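Local atomic coordinates of xylulokinase (Brucella ovis, PDB entry 5VM1), a protein that probably catalyses the ATP-dependent phosphorylation of D-xylulose to D-xylulose 5-phosphate, as a member of the FGGY carbohydrate kinase family. Residues A271-Y276 against A392-T397. Residues are numbered along the deposited sequence; the frame is centred on the assembly and turned at random.
Sequences AANGAY and AGTEIT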
loop_
_atom_site.group_PDB
_atom_site.type_symbol
_atom_site.label_atom_id
_atom_site.label_comp_id
_atom_site.label_asym_id
_atom_site.label_seq_id
_atom_site.Cartn_x
_atom_site.Cartn_y
_atom_site.Cartn_z
ATOM N N ALA A 271 2.871 -9.575 -3.329
ATOM C CA ALA A 271 3.112 -10.995 -3.178
ATOM C C ALA A 271 3.607 -11.273 -1.767
ATOM O O ALA A 271 4.566 -10.640 -1.303
ATOM C CB ALA A 271 4.139 -11.464 -4.217
ATOM N N ALA A 272 2.973 -12.232 -1.095
ATOM C CA ALA A 272 3.438 -12.654 0.217
ATOM C C ALA A 272 4.594 -13.642 0.076
ATOM O O ALA A 272 4.594 -14.481 -0.835
ATOM C CB ALA A 272 2.289 -13.268 1.004
ATOM N N ASN A 273 5.593 -13.524 0.976
ATOM C CA ASN A 273 6.810 -14.345 0.969
ATOM C C ASN A 273 7.044 -15.101 2.280
ATOM O O ASN A 273 6.808 -14.575 3.376
ATOM C CB ASN A 273 8.086 -13.521 0.710
ATOM C CG ASN A 273 8.051 -12.717 -0.579
ATOM O OD1 ASN A 273 8.660 -11.656 -0.661
ATOM N ND2 ASN A 273 7.344 -13.216 -1.586
ATOM N N GLY A 274 7.600 -16.308 2.166
ATOM C CA GLY A 274 8.038 -17.088 3.312
ATOM C C GLY A 274 9.393 -16.705 3.872
ATOM O O GLY A 274 9.785 -17.206 4.934
ATOM N N ALA A 275 10.117 -15.830 3.174
ATOM C CA ALA A 275 11.397 -15.316 3.627
ATOM C C ALA A 275 11.570 -13.885 3.133
ATOM O O ALA A 275 10.740 -13.354 2.389
ATOM C CB ALA A 275 12.556 -16.194 3.139
ATOM N N TYR A 276 12.634 -13.243 3.618
ATOM C CA TYR A 276 13.013 -11.915 3.157
ATOM C C TYR A 276 13.722 -12.041 1.814
ATOM O O TYR A 276 14.793 -12.650 1.723
ATOM C CB TYR A 276 13.883 -11.234 4.202
ATOM C CG TYR A 276 14.609 -9.993 3.737
ATOM C CD1 TYR A 276 13.924 -8.841 3.335
ATOM C CD2 TYR A 276 15.997 -9.972 3.730
ATOM C CE1 TYR A 276 14.632 -7.702 2.942
ATOM C CE2 TYR A 276 16.688 -8.884 3.336
ATOM C CZ TYR A 276 16.026 -7.755 2.948
ATOM O OH TYR A 276 16.817 -6.705 2.568
ATOM N N ALA A 392 13.188 -12.510 -8.016
ATOM C CA ALA A 392 13.494 -12.373 -6.604
ATOM C C ALA A 392 12.944 -13.543 -5.791
ATOM O O ALA A 392 12.685 -13.392 -4.592
ATOM C CB ALA A 392 12.997 -11.024 -6.081
ATOM N N GLY A 393 12.763 -14.703 -6.436
ATOM C CA GLY A 393 12.480 -15.974 -5.775
ATOM C C GLY A 393 11.021 -16.323 -5.565
ATOM O O GLY A 393 10.726 -17.289 -4.844
ATOM N N THR A 394 10.110 -15.616 -6.219
ATOM C CA THR A 394 8.673 -15.740 -6.024
ATOM C C THR A 394 8.082 -16.269 -7.320
ATOM O O THR A 394 8.407 -15.764 -8.398
ATOM C CB THR A 394 8.059 -14.368 -5.627
ATOM O OG1 THR A 394 8.298 -14.112 -4.240
ATOM C CG2 THR A 394 6.577 -14.273 -5.918
ATOM N N GLU A 395 7.250 -17.295 -7.234
ATOM C CA GLU A 395 6.459 -17.745 -8.376
ATOM C C GLU A 395 4.996 -17.460 -8.053
ATOM O O GLU A 395 4.485 -17.909 -7.024
ATOM C CB GLU A 395 6.727 -19.228 -8.666
ATOM C CG GLU A 395 5.853 -19.931 -9.714
ATOM C CD GLU A 395 5.985 -21.447 -9.585
ATOM O OE1 GLU A 395 7.069 -21.971 -9.919
ATOM O OE2 GLU A 395 5.042 -22.118 -9.096
ATOM N N ILE A 396 4.356 -16.632 -8.868
ATOM C CA ILE A 396 2.959 -16.260 -8.652
ATOM C C ILE A 396 2.063 -17.270 -9.375
ATOM O O ILE A 396 2.069 -17.359 -10.608
ATOM C CB ILE A 396 2.698 -14.825 -9.120
ATOM C CG1 ILE A 396 3.349 -13.839 -8.147
ATOM C CG2 ILE A 396 1.208 -14.548 -9.241
ATOM C CD1 ILE A 396 3.045 -12.368 -8.451
ATOM N N THR A 397 1.301 -18.050 -8.610
ATOM C CA THR A 397 0.436 -19.066 -9.211
ATOM C C THR A 397 -0.957 -18.513 -9.492
ATOM O O THR A 397 -1.417 -18.502 -10.639
ATOM C CB THR A 397 0.321 -20.291 -8.297
ATOM O OG1 THR A 397 -0.123 -19.882 -6.994
ATOM C CG2 THR A 397 1.660 -21.004 -8.191
#
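The hydroxyl OG1 of Thr394 is held by a hydrogen bond to OE1 of Gln297 and a weak one from NE2 of Gln277, and it lies 3.0 Å from ND2 of Asn273. OE1 of Gln297 is shared: it is also hydrogen-bonded to Asn273 ND2. The side chains of Asn273 and Thr394 cross at about a right angle. In Asn273, chi1 of -56° sets CG beside the backbone N, and chi2 of 150° then turns ND2 to Thr394. The hydroxyl of Thr394 turns to the amides of Asn273 and Gln297, while its methyl CG2 rests 4.1 Å from CB of Ala271. CD1 of Ile396 touches the same alanine more loosely, with 4.5 Å between CD1 and Ala271 CB. The polar group and this small apolar patch are both buried, and the contact lies away from the annotated sites. Residues 392-397 belong to the loop that joins helix 367-390 to strand 399-402 in the C-terminal FGGY domain. This loop packs against the end of strand 267-273. Gln297 belongs to the adjacent antiparallel strand 295-301, which bonds to Ala271 through the backbone. Leu389 of helix 367-390 touches both Ala271 and Ile396, so helix, loop and sheet meet here.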